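Local coordinates for protein rutinosidase (Aspergillus niger, PDB 6I1A) that hydrolyses beta-glycosidic bonds as a secreted family 5 glycoside hydrolase, named a rutinosidase and also classed as an exo-1,3-beta-glucanase, at residues A[97-102]-A[111-116]; A[92-97]-A[133-138]; A[51-56]-A[149-154]. All coordinates share one frame; numbering follows the deposited sequence.

Contact 1 (A[97-102]-A[111-116]); sequences YAAWID and GNQTAY. With NAG (2-acetamido-2-deoxy-beta-D-glucopyranose), chain C; EDO (1,2-ethanediol), chain N.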
# COMPACT_ATOMS: atom_id res chain seq x y z
N TYR A 97 23.84 -14.99 -11.19
CA TYR A 97 23.91 -15.59 -12.56
C TYR A 97 25.32 -16.11 -12.81
O TYR A 97 25.49 -16.97 -13.70
CB TYR A 97 23.46 -14.63 -13.67
CG TYR A 97 24.29 -13.40 -13.82
CD1 TYR A 97 25.54 -13.46 -14.45
CD2 TYR A 97 23.88 -12.17 -13.31
CE1 TYR A 97 26.31 -12.34 -14.61
CE2 TYR A 97 24.68 -11.04 -13.45
CZ TYR A 97 25.90 -11.13 -14.12
OH TYR A 97 26.71 -10.03 -14.22
N ALA A 98 26.32 -15.53 -12.16
CA ALA A 98 27.74 -15.85 -12.40
C ALA A 98 28.07 -17.25 -11.91
O ALA A 98 29.15 -17.79 -12.22
CB ALA A 98 28.62 -14.81 -11.78
N ALA A 99 27.22 -17.89 -11.11
CA ALA A 99 27.36 -19.30 -10.74
C ALA A 99 27.24 -20.15 -12.03
O ALA A 99 27.72 -21.32 -12.06
CB ALA A 99 26.32 -19.70 -9.74
N TRP A 100 26.49 -19.65 -13.00
CA TRP A 100 25.95 -20.43 -14.13
C TRP A 100 26.70 -20.11 -15.40
O TRP A 100 26.88 -21.05 -16.26
CB TRP A 100 24.43 -20.24 -14.26
CG TRP A 100 23.72 -20.60 -12.99
CD1 TRP A 100 23.26 -19.72 -12.04
CD2 TRP A 100 23.43 -21.91 -12.50
NE1 TRP A 100 22.70 -20.40 -11.02
CE2 TRP A 100 22.78 -21.75 -11.26
CE3 TRP A 100 23.60 -23.21 -13.00
CZ2 TRP A 100 22.34 -22.85 -10.52
CZ3 TRP A 100 23.17 -24.27 -12.25
CH2 TRP A 100 22.54 -24.09 -11.02
N ILE A 101 27.06 -18.87 -15.62
CA ILE A 101 27.78 -18.41 -16.84
C ILE A 101 28.86 -17.45 -16.42
O ILE A 101 28.73 -16.75 -15.40
CB ILE A 101 26.85 -17.78 -17.85
CG1 ILE A 101 26.32 -16.41 -17.45
CG2 ILE A 101 25.76 -18.78 -18.27
CD1 ILE A 101 25.65 -15.65 -18.64
N ASP A 102 29.94 -17.40 -17.20
CA ASP A 102 31.07 -16.52 -16.90
C ASP A 102 31.16 -15.49 -18.00
O ASP A 102 31.74 -15.80 -19.10
CB ASP A 102 32.33 -17.37 -16.81
CG ASP A 102 33.54 -16.59 -16.43
OD1 ASP A 102 33.52 -15.37 -16.52
OD2 ASP A 102 34.50 -17.26 -15.96
N GLY A 111 32.85 -19.24 -10.02
CA GLY A 111 33.70 -20.31 -9.45
C GLY A 111 32.97 -21.60 -9.28
O GLY A 111 32.21 -21.99 -10.16
N ASN A 112 33.11 -22.21 -8.11
CA ASN A 112 32.55 -23.55 -7.82
C ASN A 112 31.20 -23.47 -7.09
O ASN A 112 30.82 -24.46 -6.44
CB ASN A 112 33.54 -24.39 -6.99
CG ASN A 112 34.63 -25.01 -7.81
OD1 ASN A 112 34.47 -25.23 -9.00
ND2 ASN A 112 35.77 -25.23 -7.19
N GLN A 113 30.47 -22.35 -7.23
CA GLN A 113 29.15 -22.26 -6.57
C GLN A 113 28.31 -23.50 -6.80
O GLN A 113 27.66 -23.99 -5.85
CB GLN A 113 28.40 -21.04 -7.08
CG GLN A 113 29.00 -19.72 -6.67
CD GLN A 113 29.84 -19.06 -7.73
OE1 GLN A 113 30.60 -19.75 -8.41
NE2 GLN A 113 29.68 -17.75 -7.94
N THR A 114 28.15 -23.99 -8.04
CA THR A 114 27.16 -25.06 -8.32
C THR A 114 27.66 -26.39 -7.72
O THR A 114 26.84 -27.28 -7.50
CB THR A 114 26.85 -25.19 -9.83
OG1 THR A 114 28.06 -25.50 -10.52
CG2 THR A 114 26.19 -23.94 -10.37
N ALA A 115 28.95 -26.54 -7.49
CA ALA A 115 29.45 -27.75 -6.81
C ALA A 115 28.97 -27.74 -5.36
O ALA A 115 28.53 -28.79 -4.85
CB ALA A 115 30.96 -27.82 -6.86
N TYR A 116 29.04 -26.60 -4.71
CA TYR A 116 28.55 -26.50 -3.31
C TYR A 116 27.04 -26.66 -3.27
O TYR A 116 26.49 -27.27 -2.35
CB TYR A 116 29.04 -25.21 -2.67
CG TYR A 116 30.53 -25.17 -2.45
CD1 TYR A 116 31.11 -25.99 -1.49
CD2 TYR A 116 31.33 -24.35 -3.20
CE1 TYR A 116 32.48 -25.99 -1.30
CE2 TYR A 116 32.71 -24.35 -3.01
CZ TYR A 116 33.28 -25.18 -2.06
OH TYR A 116 34.64 -25.23 -1.86
C1 NAG C . 36.79 -25.90 -7.95
C2 NAG C . 38.12 -25.31 -7.52
C3 NAG C . 39.22 -26.26 -8.06
C4 NAG C . 39.01 -27.74 -7.72
C5 NAG C . 37.61 -28.20 -8.16
C6 NAG C . 37.33 -29.70 -7.88
C7 NAG C . 38.56 -22.92 -7.68
C8 NAG C . 38.66 -21.76 -8.64
N2 NAG C . 38.25 -24.06 -8.23
O3 NAG C . 40.48 -25.83 -7.55
O4 NAG C . 39.98 -28.50 -8.45
O5 NAG C . 36.68 -27.29 -7.52
O6 NAG C . 37.47 -29.96 -6.48
O7 NAG C . 38.76 -22.86 -6.49
C1 EDO N . 30.73 -20.85 -13.18
O1 EDO N . 32.09 -20.98 -12.85
C2 EDO N . 30.47 -20.39 -14.53
O2 EDO N . 30.84 -21.41 -15.43
O HOH W 1 29.44 -22.50 -10.26

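Contact 2 (A[92-97]-A[133-138]); sequences RIPTTY and IIDTHS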
# COMPACT_ATOMS: atom_id res chain seq x y z
N ARG A 92 15.00 -22.79 -0.44
CA ARG A 92 15.10 -21.84 -1.56
C ARG A 92 16.53 -21.35 -1.58
O ARG A 92 17.07 -20.89 -0.54
CB ARG A 92 14.14 -20.68 -1.39
CG ARG A 92 14.27 -19.64 -2.49
CD ARG A 92 13.10 -18.69 -2.54
NE ARG A 92 13.10 -17.68 -3.58
CZ ARG A 92 13.56 -16.44 -3.49
NH1 ARG A 92 14.16 -15.99 -2.39
NH2 ARG A 92 13.34 -15.61 -4.52
N ILE A 93 17.22 -21.47 -2.71
CA ILE A 93 18.65 -21.22 -2.83
C ILE A 93 18.93 -20.11 -3.83
O ILE A 93 18.96 -20.35 -5.06
CB ILE A 93 19.47 -22.49 -3.14
CG1 ILE A 93 19.08 -23.66 -2.25
CG2 ILE A 93 20.92 -22.13 -3.06
CD1 ILE A 93 19.84 -24.93 -2.47
N PRO A 94 19.10 -18.86 -3.37
CA PRO A 94 19.46 -17.74 -4.23
C PRO A 94 20.89 -17.91 -4.74
O PRO A 94 21.81 -18.18 -3.98
CB PRO A 94 19.34 -16.50 -3.33
CG PRO A 94 18.41 -16.96 -2.25
CD PRO A 94 18.77 -18.41 -2.00
N THR A 95 21.05 -17.74 -6.06
CA THR A 95 22.36 -17.80 -6.72
C THR A 95 22.54 -16.52 -7.53
O THR A 95 21.55 -15.90 -8.00
CB THR A 95 22.45 -19.03 -7.62
OG1 THR A 95 21.56 -18.98 -8.75
CG2 THR A 95 22.21 -20.33 -6.88
N THR A 96 23.80 -16.13 -7.76
CA THR A 96 24.06 -15.10 -8.78
C THR A 96 24.05 -15.78 -10.16
O THR A 96 24.31 -16.98 -10.27
CB THR A 96 25.37 -14.36 -8.59
OG1 THR A 96 26.44 -15.27 -8.90
CG2 THR A 96 25.53 -13.85 -7.16
N TYR A 97 23.84 -14.99 -11.19
CA TYR A 97 23.91 -15.59 -12.56
C TYR A 97 25.32 -16.11 -12.81
O TYR A 97 25.49 -16.97 -13.70
CB TYR A 97 23.46 -14.63 -13.67
CG TYR A 97 24.29 -13.40 -13.82
CD1 TYR A 97 25.54 -13.46 -14.45
CD2 TYR A 97 23.88 -12.17 -13.31
CE1 TYR A 97 26.31 -12.34 -14.61
CE2 TYR A 97 24.68 -11.04 -13.45
CZ TYR A 97 25.90 -11.13 -14.12
OH TYR A 97 26.71 -10.03 -14.22
N ILE A 133 14.26 -25.13 -4.44
CA ILE A 133 13.99 -24.04 -5.40
C ILE A 133 15.31 -23.39 -5.80
O ILE A 133 16.00 -22.86 -4.92
CB ILE A 133 13.06 -22.97 -4.86
CG1 ILE A 133 11.71 -23.57 -4.46
CG2 ILE A 133 12.90 -21.78 -5.81
CD1 ILE A 133 10.94 -22.70 -3.48
N ILE A 134 15.72 -23.48 -7.07
CA ILE A 134 16.94 -22.83 -7.55
C ILE A 134 16.54 -21.45 -8.11
O ILE A 134 15.74 -21.39 -9.08
CB ILE A 134 17.73 -23.65 -8.58
CG1 ILE A 134 18.14 -25.01 -8.02
CG2 ILE A 134 18.91 -22.84 -9.07
CD1 ILE A 134 18.75 -25.92 -9.06
N ASP A 135 17.00 -20.38 -7.48
CA ASP A 135 16.65 -19.01 -7.86
C ASP A 135 17.85 -18.32 -8.49
O ASP A 135 18.91 -18.21 -7.86
CB ASP A 135 16.18 -18.33 -6.56
CG ASP A 135 16.28 -16.83 -6.55
OD1 ASP A 135 16.07 -16.14 -7.56
OD2 ASP A 135 16.50 -16.33 -5.40
N THR A 136 17.69 -17.82 -9.72
CA THR A 136 18.68 -16.94 -10.34
C THR A 136 18.39 -15.51 -9.88
O THR A 136 17.56 -14.83 -10.52
CB THR A 136 18.76 -17.15 -11.86
OG1 THR A 136 17.47 -16.97 -12.42
CG2 THR A 136 19.20 -18.56 -12.15
N HIS A 137 18.99 -15.14 -8.75
CA HIS A 137 18.63 -13.92 -8.02
C HIS A 137 18.99 -12.66 -8.79
O HIS A 137 18.24 -11.67 -8.74
CB HIS A 137 19.35 -13.97 -6.66
CG HIS A 137 18.60 -13.38 -5.52
ND1 HIS A 137 17.40 -13.88 -5.13
CD2 HIS A 137 19.00 -12.47 -4.57
CE1 HIS A 137 17.04 -13.24 -4.03
NE2 HIS A 137 17.98 -12.39 -3.66
N SER A 138 20.10 -12.72 -9.53
CA SER A 138 20.52 -11.67 -10.47
C SER A 138 20.48 -12.22 -11.90
O SER A 138 20.64 -13.43 -12.08
CB SER A 138 21.92 -11.17 -10.16
OG SER A 138 22.81 -12.24 -9.86

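Contact 3 (A[51-56]-A[149-154]); sequences DEWGLC and GEATGH. With EDO (1,2-ethanediol), chain V; EDO (1,2-ethanediol), chain I.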
# COMPACT_ATOMS: atom_id res chain seq x y z
N ASP A 51 27.60 -3.32 -2.66
CA ASP A 51 27.12 -4.51 -3.41
C ASP A 51 28.21 -5.56 -3.53
O ASP A 51 29.40 -5.27 -3.31
CB ASP A 51 26.58 -4.06 -4.76
CG ASP A 51 27.51 -3.24 -5.63
OD1 ASP A 51 28.73 -3.02 -5.22
OD2 ASP A 51 27.06 -2.78 -6.73
N GLU A 52 27.81 -6.78 -3.83
CA GLU A 52 28.73 -7.89 -4.06
C GLU A 52 29.67 -7.50 -5.21
O GLU A 52 30.89 -7.83 -5.12
CB GLU A 52 27.95 -9.18 -4.38
CG GLU A 52 28.86 -10.36 -4.68
CD GLU A 52 28.19 -11.68 -4.94
OE1 GLU A 52 26.99 -11.83 -4.65
OE2 GLU A 52 28.94 -12.58 -5.42
N TRP A 53 29.14 -6.91 -6.26
CA TRP A 53 29.93 -6.43 -7.43
C TRP A 53 31.14 -5.63 -6.95
O TRP A 53 32.30 -5.96 -7.28
CB TRP A 53 29.01 -5.61 -8.33
CG TRP A 53 29.65 -5.12 -9.60
CD1 TRP A 53 30.53 -4.09 -9.72
CD2 TRP A 53 29.33 -5.54 -10.95
NE1 TRP A 53 30.81 -3.86 -11.05
CE2 TRP A 53 30.10 -4.73 -11.82
CE3 TRP A 53 28.52 -6.53 -11.49
CZ2 TRP A 53 30.06 -4.90 -13.21
CZ3 TRP A 53 28.44 -6.66 -12.86
CH2 TRP A 53 29.21 -5.86 -13.70
N GLY A 54 30.91 -4.61 -6.13
CA GLY A 54 32.00 -3.73 -5.66
C GLY A 54 32.88 -4.43 -4.64
O GLY A 54 34.09 -4.13 -4.59
N LEU A 55 32.35 -5.30 -3.79
CA LEU A 55 33.19 -6.13 -2.88
C LEU A 55 34.19 -6.95 -3.70
O LEU A 55 35.41 -7.00 -3.37
CB LEU A 55 32.29 -7.01 -2.02
CG LEU A 55 32.99 -8.01 -1.12
CD1 LEU A 55 32.20 -8.17 0.19
CD2 LEU A 55 33.22 -9.33 -1.78
N CYS A 56 33.74 -7.55 -4.78
CA CYS A 56 34.63 -8.40 -5.60
C CYS A 56 35.64 -7.52 -6.31
O CYS A 56 36.85 -7.92 -6.33
CB CYS A 56 33.78 -9.17 -6.61
SG CYS A 56 34.62 -10.60 -7.32
N GLY A 149 20.09 -7.74 -7.80
CA GLY A 149 19.71 -7.87 -9.20
C GLY A 149 20.92 -8.01 -10.11
O GLY A 149 20.70 -8.37 -11.30
N GLU A 150 22.10 -7.63 -9.64
CA GLU A 150 23.44 -7.75 -10.30
C GLU A 150 24.38 -6.80 -9.54
O GLU A 150 25.50 -7.19 -9.20
CB GLU A 150 23.46 -7.31 -11.77
CG GLU A 150 24.90 -7.30 -12.32
CD GLU A 150 24.94 -7.01 -13.80
OE1 GLU A 150 24.70 -5.88 -14.27
OE2 GLU A 150 25.20 -8.00 -14.56
N ALA A 151 24.00 -5.54 -9.40
CA ALA A 151 24.83 -4.48 -8.78
C ALA A 151 23.99 -3.23 -8.56
O ALA A 151 23.02 -2.95 -9.29
CB ALA A 151 26.00 -4.13 -9.67
N THR A 152 24.44 -2.44 -7.56
CA THR A 152 23.82 -1.14 -7.31
C THR A 152 23.81 -0.29 -8.55
O THR A 152 24.89 -0.14 -9.21
CB THR A 152 24.51 -0.43 -6.15
OG1 THR A 152 24.51 -1.28 -5.03
CG2 THR A 152 23.80 0.87 -5.81
N GLY A 153 22.69 0.28 -8.95
CA GLY A 153 22.58 1.18 -10.09
C GLY A 153 22.47 0.47 -11.43
O GLY A 153 22.38 1.20 -12.43
N HIS A 154 22.34 -0.86 -11.49
CA HIS A 154 22.23 -1.60 -12.77
C HIS A 154 20.78 -1.98 -13.07
O HIS A 154 20.23 -2.84 -12.37
CB HIS A 154 23.10 -2.84 -12.81
CG HIS A 154 24.57 -2.62 -12.76
ND1 HIS A 154 25.45 -3.62 -13.21
CD2 HIS A 154 25.34 -1.61 -12.32
CE1 HIS A 154 26.68 -3.20 -12.98
NE2 HIS A 154 26.69 -1.97 -12.47
C1 EDO V . 26.93 -8.57 -17.21
O1 EDO V . 27.12 -8.76 -18.64
C2 EDO V . 27.33 -7.23 -16.60
O2 EDO V . 26.37 -6.11 -16.71
C1 EDO I . 22.20 -2.07 -2.38
O1 EDO I . 22.22 -2.24 -3.77
C2 EDO I . 21.76 -0.74 -2.06
O2 EDO I . 22.71 0.27 -2.42
O HOH W 2 27.57 -0.77 -8.46
O HOH W 3 26.20 -7.15 -6.62

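Contact 1 (A[97-102]-A[111-116])
T114 lays its methyl group over one face of the W100 indole. CG2 stands 3.6 Å from the centroid of the six-membered ring, 13° off the normal, a CH-pi contact displaced toward the rim near CZ3. CG of W100 lies anti to its own carbonyl carbon (chi1 -56°), and although the CA–CB bond leads away from 111-116, the ring swings back to meet the threonine. A99 CB sits over the same face and also meets Q113 CB at 3.6 Å. The contact lies in the beta-alpha connection of a TIM-barrel glycosidase, between strand 90-95 and helix 113-128; residues 97-99 form a short 3-10 turn. Q113 is bent at chi2 (100°), and its OE1 accepts from G111 N at 2.8 Å on a lone pair in the amide plane; its NE2 donates to Y109 O. No direct hydrogen bond joins the two segments. Instead a water donates to A99 O and to G111 O, each at 2.8 Å, and accepts from T114 N. W100 NE1 turns to T95 OG1 on the preceding strand, and F177 of helix 161-179 meets the indole edge-to-face. N112, at the N-cap position, carries an N-linked NAG through ND2.

Contact 2 (A[92-97]-A[133-138])
D135 O is gripped twice by T95, whose backbone N (2.8 Å) and side-chain OG1 (2.9 Å) both donate to it. The amide approaches nearly along the C=O axis, whereas the hydroxyl comes from above the carbonyl plane. With chi1 at 67°, OG1 of T95 lies between its own N and carbonyl carbon, within range of that oxygen. The ladder continues on both sides, from I93 N to I133 O, from D135 N to I93 O and from H137 N to T95 O. These bonds pair neighbouring parallel strands of the TIM barrel, joined by the right-handed crossover through helix 113-128 and inclined by 23° in their short segments. I93, T95, I134 and T136 point to one face of the sheet, where I134 and T136 meet helix 161-179. R92, P94, I133 and D135 occupy the other. There the R92 chain runs extended from CG to NE, and its guanidinium stacks on the D135 carboxylate with planes 18° apart. OD2 lies 3.4 Å from NH2 but well out of the guanidinium plane, so this salt bridge rests on charge alone; E190, E303 and D264 also form salt bridges with R92. H137 ND1 donates to D135 OD2 at 2.6 Å on the syn side, with the oxygen tilted out of the imidazole plane. P94 CB covers one face of that imidazole, offset toward the rim. Past the strand ends, Y97 N donates to S138 OG, while the phenol OH hydrogen-bonds to E150 and S106.

Contact 3 (A[51-56]-A[149-154])
This partly buried contact packs the first turn of helix 52-59 against an irregular loop that follows strand 131-136, combining an aromatic pair with a shared carboxylate. W53, with CG anti to the backbone N (chi1 -177°), offers one face of its indole to the edge of H154; the planes stand at 73° and the centroids 4.7 Å apart. The touching atom is H154 CE1, 3.7 Å from W53 CH2. A151 CB lies over that indole face near the rim, and also over the centre of the imidazole. E150 runs alongside W53, its CD 3.6 Å from CZ3, and its OE1 takes a nearly straight bond (177°) from H154 ND1 in the imidazole plane, fixing the ring's rotation. D51 is the helix N-cap: OD1 accepts from G54 N, while OD2 reaches across to T152 N at 2.8 Å through its anti lone pair. A water donates to D51 OD2 and T152 O; a second accepts from W53 N and donates to E150 O, 2.7 Å away. A type II turn from A151 to H154 carries both T152 and H154. Around them, L55 packs on helix 39-45, the C56–C63 disulfide ties helix 52-59 to helix 63-73, and E150 OE2 is hydrogen-bonded to Y97 OH, just past strand 90-95.

In the fold
Contact 2 is the core element, wholly buried, its centre about 7 Å from the centre of the chain, whereas the centres of contacts 1 and 3 lie about 17 Å from it and both are partly buried. Contacts 1 and 2 belong to the same beta-alpha-beta unit: one fits the connecting loop to the start of its helix, the other pairs its two strands and the residues just past them. Contact 3 brings in helix 52-59 from earlier in the chain. Chemistry follows position: backbone ladder and buried charges in the barrel, methyl-aromatic packing and water bridging in contact 1, aromatic packing and helix capping in contact 3. Y97, common to contacts 1 and 2, joins them to contact 3 through E150.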